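KLLA0E08119p (PDB 3VA7) is the carboxylase portion of a larger enzyme of urea breakdown and probably carboxylates urea to urea-1-carboxylate, using bicarbonate, ATP and a covalently carried biotin. Local coordinates at residues Thr333-Leu337 / Val338-Leu342; Ala903-Lys906 / Cys907-Tyr911; Trp691-His694 / Tyr695-Arg699. All coordinates share one frame; numbering follows the deposited sequence.

Contact 1 of 3, residues Thr333-Leu337 / Val338-Leu342; sequences TGLDL and VEWML
Asp336 OD2 is held twice, by the backbone N of Glu339 at 3.1 Å and by a salt bridge to Arg45. This is a helix N-cap: with CG anti to its own backbone N (chi1 175°), the carboxylate swings over the first turn of helix 337-345. Glu339 N reaches OD2 from above the carboxylate plane, 69° out of it. The carbonyl of Asp336 serves the next amide along, Trp340 N lying 3.1 Å from Asp336 O in the carbonyl plane, and Met341 N follows with 2.8 Å to Leu337 O. The extended side chain of Glu339 crosses that of Asp336 almost perpendicularly, and Asp336 OD1 and Glu339 OE2 come within 4.5 Å. Arg52 forms salt bridges with both oxygens, and Thr49 also bonds OD1. On the apolar flank, Leu335 CD1 sits 4.2 Å above one face of the Trp340 indole, toward its rim, while Val338 packs on helix 40-53. The cap thus fastens this helix of the ATP-binding region to helix 40-53 of the N-terminal domain, both within the biotin carboxylase. Two arginines and the start of a helix are likely to keep Asp336 ionised and to offset its repulsion with Glu339.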
# COMPACT_ATOMS: atom_id res chain seq x y z
N THR A 333 -41.80 -4.63 -0.25
CA THR A 333 -42.98 -4.07 0.43
C THR A 333 -42.88 -2.53 0.56
O THR A 333 -43.89 -1.83 0.64
CB THR A 333 -43.14 -4.74 1.82
OG1 THR A 333 -42.02 -4.42 2.66
CG2 THR A 333 -43.15 -6.28 1.68
N GLY A 334 -41.65 -2.00 0.54
CA GLY A 334 -41.38 -0.58 0.70
C GLY A 334 -41.46 -0.18 2.15
O GLY A 334 -41.59 1.01 2.46
N LEU A 335 -41.46 -1.16 3.07
CA LEU A 335 -41.52 -0.86 4.49
C LEU A 335 -40.15 -0.67 5.06
O LEU A 335 -39.21 -1.33 4.66
CB LEU A 335 -42.20 -1.99 5.27
CG LEU A 335 -43.68 -2.24 4.92
CD1 LEU A 335 -44.22 -3.32 5.84
CD2 LEU A 335 -44.52 -0.98 4.96
N ASP A 336 -40.01 0.25 5.99
CA ASP A 336 -38.80 0.32 6.72
C ASP A 336 -39.10 -0.40 8.06
O ASP A 336 -39.75 0.16 8.96
CB ASP A 336 -38.40 1.79 6.89
CG ASP A 336 -37.16 1.98 7.77
OD1 ASP A 336 -36.61 3.11 7.71
OD2 ASP A 336 -36.76 1.05 8.54
N LEU A 337 -38.60 -1.64 8.18
CA LEU A 337 -38.80 -2.48 9.37
C LEU A 337 -38.25 -1.90 10.69
O LEU A 337 -38.94 -1.93 11.70
CB LEU A 337 -38.24 -3.87 9.10
CG LEU A 337 -38.98 -4.62 7.99
CD1 LEU A 337 -38.33 -6.00 7.95
CD2 LEU A 337 -40.58 -4.72 8.18
N VAL A 338 -37.04 -1.36 10.69
CA VAL A 338 -36.54 -0.57 11.85
C VAL A 338 -37.52 0.53 12.25
O VAL A 338 -37.73 0.75 13.42
CB VAL A 338 -35.08 -0.03 11.64
CG1 VAL A 338 -34.67 1.05 12.68
CG2 VAL A 338 -34.07 -1.19 11.62
N GLU A 339 -38.11 1.23 11.29
CA GLU A 339 -39.03 2.34 11.65
C GLU A 339 -40.21 1.74 12.44
O GLU A 339 -40.52 2.21 13.54
CB GLU A 339 -39.59 3.04 10.41
CG GLU A 339 -40.60 4.15 10.76
CD GLU A 339 -41.20 4.87 9.55
OE1 GLU A 339 -42.14 5.67 9.75
OE2 GLU A 339 -40.75 4.62 8.43
N TRP A 340 -40.83 0.71 11.86
CA TRP A 340 -41.87 -0.06 12.50
C TRP A 340 -41.47 -0.52 13.90
O TRP A 340 -42.17 -0.24 14.85
CB TRP A 340 -42.22 -1.24 11.64
CG TRP A 340 -43.25 -0.94 10.65
CD1 TRP A 340 -43.23 0.08 9.70
CD2 TRP A 340 -44.50 -1.62 10.48
NE1 TRP A 340 -44.42 0.07 8.96
CE2 TRP A 340 -45.20 -0.97 9.41
CE3 TRP A 340 -45.11 -2.71 11.14
CZ2 TRP A 340 -46.47 -1.40 8.98
CZ3 TRP A 340 -46.34 -3.15 10.70
CH2 TRP A 340 -47.02 -2.49 9.64
N MET A 341 -40.35 -1.18 14.05
CA MET A 341 -39.89 -1.59 15.35
C MET A 341 -39.92 -0.38 16.30
O MET A 341 -40.46 -0.45 17.41
CB MET A 341 -38.48 -2.15 15.28
CG MET A 341 -38.33 -3.51 14.53
SD MET A 341 -36.61 -4.09 14.49
CE MET A 341 -36.12 -4.18 16.19
N LEU A 342 -39.35 0.73 15.88
CA LEU A 342 -39.26 1.85 16.79
C LEU A 342 -40.66 2.30 17.23
O LEU A 342 -40.90 2.55 18.42
CB LEU A 342 -38.46 3.00 16.15
CG LEU A 342 -36.96 2.73 16.02
CD1 LEU A 342 -36.26 3.70 15.02
CD2 LEU A 342 -36.27 2.77 17.36

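Contact 2 of 3, residues Ala903-Lys906 / Cys907-Tyr911; sequences ALLK and CLIAY
Leu908 leans back along helix 901-912 onto Leu904, one turn earlier, and its side chain can be traced atom by atom. CB lies 3.3 Å from Leu904 O, the same carbonyl oxygen that accepts the backbone N of Leu908 at 2.9 Å. CG, anti to its own carbonyl carbon (chi1 -65°), is thereby laid back over that oxygen and comes beside Leu904 CD1 at 3.7 Å. Of the two methyls at the tip, Leu908 CD1 makes the nearer approach, 3.6 Å from Leu904 CD1, and CD2 stands at 4.1 Å from the same methyl. Leu904 meets it from the other rotamer: CG anti to the backbone N (chi1 164°) carries CD1 forward along the helix, and the two branched ends meet at a slant.

The next pair round the helix repeats the scheme. Leu905 sends CD1 forward to Ile909 CD1, 3.8 Å away, and Ile909 N binds Leu905 O at 2.8 Å with an N-H...O angle of 171°. Where Lys906 and Ala910 face solvent the same i to i+4 spacing carries no apolar pairing, and Ala910 N to Lys906 O is the longest of the four backbone bonds joining the two turns. The helix is therefore amphipathic, its leucines and isoleucine gathered to one flank.

That flank belongs to the carboxyltransferase subdomain C and D region. Leu904 rests on Ile892 and Phe894 of strand 889-894 and on Ile848 of strand 847-852, whereas Leu905, Leu908 and Ile909 all touch Tyr840 of strand 838-842, so the helix lies against the three middle strands of a five-stranded antiparallel sheet. Farther along, Tyr911 stacks with His875 and packs on Gln871 and Val872, joining the helix to neighbouring helix 859-875.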
# COMPACT_ATOMS: atom_id res chain seq x y z
N ALA A 903 18.50 18.79 -30.18
CA ALA A 903 17.30 19.62 -30.37
C ALA A 903 16.71 20.17 -29.07
O ALA A 903 16.29 21.38 -29.03
CB ALA A 903 16.22 18.88 -31.18
N LEU A 904 16.64 19.30 -28.03
CA LEU A 904 16.09 19.70 -26.75
C LEU A 904 17.01 20.78 -26.07
O LEU A 904 16.55 21.83 -25.56
CB LEU A 904 15.87 18.47 -25.89
CG LEU A 904 15.66 18.77 -24.42
CD1 LEU A 904 14.34 19.47 -24.28
CD2 LEU A 904 15.68 17.52 -23.60
N LEU A 905 18.32 20.55 -26.14
CA LEU A 905 19.28 21.55 -25.70
C LEU A 905 19.00 22.95 -26.31
O LEU A 905 18.82 23.94 -25.58
CB LEU A 905 20.69 21.08 -26.01
CG LEU A 905 21.78 22.03 -25.58
CD1 LEU A 905 21.63 22.35 -24.09
CD2 LEU A 905 23.20 21.44 -25.91
N LYS A 906 18.92 23.01 -27.64
CA LYS A 906 18.62 24.29 -28.27
C LYS A 906 17.21 24.85 -27.91
O LYS A 906 17.10 26.02 -27.65
CB LYS A 906 18.82 24.19 -29.79
CG LYS A 906 20.21 23.75 -30.25
CD LYS A 906 20.25 23.61 -31.76
CE LYS A 906 21.51 22.96 -32.31
NZ LYS A 906 21.18 22.30 -33.65
N CYS A 907 16.14 24.06 -27.86
CA CYS A 907 14.91 24.74 -27.48
C CYS A 907 15.07 25.36 -26.08
O CYS A 907 14.58 26.51 -25.83
CB CYS A 907 13.69 23.84 -27.53
SG CYS A 907 13.35 23.11 -29.12
N LEU A 908 15.75 24.61 -25.20
CA LEU A 908 15.88 25.00 -23.83
C LEU A 908 16.71 26.27 -23.71
O LEU A 908 16.28 27.21 -23.01
CB LEU A 908 16.43 23.87 -22.94
CG LEU A 908 15.55 22.63 -22.77
CD1 LEU A 908 16.24 21.57 -21.98
CD2 LEU A 908 14.20 22.98 -22.15
N ILE A 909 17.87 26.31 -24.38
CA ILE A 909 18.70 27.51 -24.37
C ILE A 909 17.83 28.67 -24.82
O ILE A 909 17.98 29.79 -24.35
CB ILE A 909 19.79 27.48 -25.44
CG1 ILE A 909 20.74 26.26 -25.32
CG2 ILE A 909 20.49 28.87 -25.56
CD1 ILE A 909 21.41 26.15 -24.11
N ALA A 910 16.91 28.40 -25.74
CA ALA A 910 16.17 29.46 -26.36
C ALA A 910 14.99 29.88 -25.54
O ALA A 910 14.79 31.10 -25.33
CB ALA A 910 15.75 29.09 -27.78
N TYR A 911 14.20 28.92 -25.05
CA TYR A 911 13.10 29.30 -24.14
C TYR A 911 13.70 30.02 -22.91
O TYR A 911 13.00 30.81 -22.25
CB TYR A 911 12.32 28.10 -23.62
CG TYR A 911 11.72 27.14 -24.62
CD1 TYR A 911 11.54 25.80 -24.27
CD2 TYR A 911 11.31 27.56 -25.90
CE1 TYR A 911 11.01 24.93 -25.11
CE2 TYR A 911 10.78 26.68 -26.78
CZ TYR A 911 10.63 25.34 -26.38
OH TYR A 911 10.13 24.40 -27.25

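Contact 3 of 3, residues Trp691-His694 / Tyr695-Arg699; sequences WKVH and YNSNR
His694 and Tyr695, adjacent in the chain, turn their rings the same way and pack as an offset stack, centroids 4.2 Å apart and planes at 30°. His694 CE1 lies over one face of the phenol ring, toward the CD2-CE2 side of its rim. In the histidine, CG anti to the backbone N (chi1 180°) carries the ring over the phenol, and the second torsion (chi2 -63°) turns ND1 toward the chain ahead: the backbone N of Asn696 binds His694 ND1 at 2.8 Å, essentially in the imidazole plane. Both edges of the ring are thus engaged, for a water lies in the same plane at the far side, 2.9 Å from His694 NE2, and also bonds Tyr695 OH.

The backbone turns a corner here. Asn696 is the centre of an inverse gamma turn, closed by a weak bond from Ser697 N to Tyr695 O, within strand 691-698 of the hairpin it forms with strand 701-705. A leucine in place of His694 would probably leave the Asn696 amide without its acceptor and the phenol ring of Tyr695 without its stacking partner.

Contacts are fewer on the Ser697 side: Ser697 OG donates to His694 O at 2.9 Å and also bonds Arg703 N, and the one apolar group it touches in residues 691-694 is Val693 CG1, 3.8 Å from Ser697 OG. Asn696 extends its amide beyond the corner to the biotin carrier domain, bonding Lys1202 N through OD1 and Glu1199 through ND2; Lys1202 belongs to the biotin pocket, and the Asn696 side chain comes within about 6 Å of the biotin group.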
# COMPACT_ATOMS: atom_id res chain seq x y z
N TRP A 691 34.20 -2.66 -10.23
CA TRP A 691 33.41 -2.39 -9.05
C TRP A 691 32.80 -3.71 -8.61
O TRP A 691 32.33 -4.48 -9.46
CB TRP A 691 32.27 -1.42 -9.39
CG TRP A 691 32.76 -0.02 -9.63
CD1 TRP A 691 33.10 0.57 -10.86
CD2 TRP A 691 33.00 0.97 -8.63
NE1 TRP A 691 33.51 1.86 -10.65
CE2 TRP A 691 33.47 2.13 -9.30
CE3 TRP A 691 32.86 0.99 -7.25
CZ2 TRP A 691 33.81 3.30 -8.61
CZ3 TRP A 691 33.21 2.13 -6.55
CH2 TRP A 691 33.67 3.28 -7.24
N LYS A 692 32.79 -3.94 -7.30
CA LYS A 692 32.23 -5.14 -6.72
C LYS A 692 30.83 -4.84 -6.14
O LYS A 692 30.67 -3.84 -5.42
CB LYS A 692 33.19 -5.63 -5.65
CG LYS A 692 33.06 -7.08 -5.20
CD LYS A 692 34.43 -7.51 -4.63
CE LYS A 692 34.68 -9.05 -4.61
NZ LYS A 692 34.33 -9.84 -5.86
N VAL A 693 29.85 -5.67 -6.43
CA VAL A 693 28.52 -5.53 -5.90
C VAL A 693 28.40 -5.90 -4.40
O VAL A 693 28.74 -7.04 -3.99
CB VAL A 693 27.55 -6.42 -6.69
CG1 VAL A 693 26.09 -6.26 -6.15
CG2 VAL A 693 27.62 -6.09 -8.14
N HIS A 694 27.85 -4.98 -3.61
CA HIS A 694 27.83 -5.01 -2.12
C HIS A 694 26.57 -5.71 -1.60
O HIS A 694 25.50 -5.68 -2.24
CB HIS A 694 27.87 -3.55 -1.68
CG HIS A 694 27.85 -3.31 -0.20
ND1 HIS A 694 26.79 -3.66 0.61
CD2 HIS A 694 28.74 -2.65 0.60
CE1 HIS A 694 27.04 -3.26 1.85
NE2 HIS A 694 28.21 -2.63 1.87
N TYR A 695 26.67 -6.34 -0.43
CA TYR A 695 25.54 -7.15 0.10
C TYR A 695 24.23 -6.33 0.26
O TYR A 695 23.13 -6.87 0.10
CB TYR A 695 25.93 -7.88 1.42
CG TYR A 695 26.10 -6.93 2.57
CD1 TYR A 695 25.01 -6.52 3.35
CD2 TYR A 695 27.34 -6.38 2.83
CE1 TYR A 695 25.18 -5.59 4.39
CE2 TYR A 695 27.53 -5.48 3.86
CZ TYR A 695 26.47 -5.09 4.65
OH TYR A 695 26.71 -4.19 5.68
N ASN A 696 24.36 -5.04 0.62
CA ASN A 696 23.25 -4.13 0.66
C ASN A 696 22.79 -3.62 -0.72
O ASN A 696 22.99 -2.43 -1.06
CB ASN A 696 23.57 -2.96 1.62
CG ASN A 696 23.19 -3.28 3.08
OD1 ASN A 696 22.38 -4.21 3.35
ND2 ASN A 696 23.78 -2.54 4.04
N SER A 697 22.16 -4.48 -1.51
CA SER A 697 21.65 -4.07 -2.81
C SER A 697 20.24 -4.57 -2.92
O SER A 697 19.98 -5.64 -2.45
CB SER A 697 22.47 -4.67 -3.94
OG SER A 697 23.75 -4.10 -4.01
N ASN A 698 19.34 -3.80 -3.52
CA ASN A 698 17.96 -4.26 -3.73
C ASN A 698 17.30 -3.35 -4.76
O ASN A 698 18.00 -2.58 -5.42
CB ASN A 698 17.10 -4.39 -2.46
CG ASN A 698 16.88 -3.06 -1.75
OD1 ASN A 698 17.47 -2.03 -2.08
ND2 ASN A 698 16.02 -3.08 -0.75
N ARG A 699 15.98 -3.42 -4.89
CA ARG A 699 15.34 -2.62 -5.89
C ARG A 699 15.48 -1.11 -5.64
O ARG A 699 15.26 -0.31 -6.57
CB ARG A 699 13.90 -3.05 -6.05
CG ARG A 699 13.75 -4.46 -6.65
CD ARG A 699 12.27 -4.94 -6.50
NE ARG A 699 11.35 -3.90 -6.96
CZ ARG A 699 10.86 -3.78 -8.20
NH1 ARG A 699 11.14 -4.68 -9.16
NH2 ARG A 699 10.01 -2.77 -8.46
O HOH W 1 27.99 -2.20 4.76

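Read from the N terminus, the contacts come as 333-342, 691-699 and 903-911, in series: none nests in or crosses another. Each joins two abutting segments, so it closes no long loop, just a local turn or bend. Contact 1 starts a helix in the biotin carboxylase; contact 3 bends a hairpin strand in carboxyltransferase subdomains A and B, beside the docked biotin; contact 2 lies along a helix in subdomains C and D. Centre to centre, contacts 2 and 3 lie about 38 Å apart, and contact 1, in the other catalytic part, about 66 and 71 Å from contacts 3 and 2. As in other biotin-dependent carboxylases, the carrier domain probably shuttles biotin between these parts.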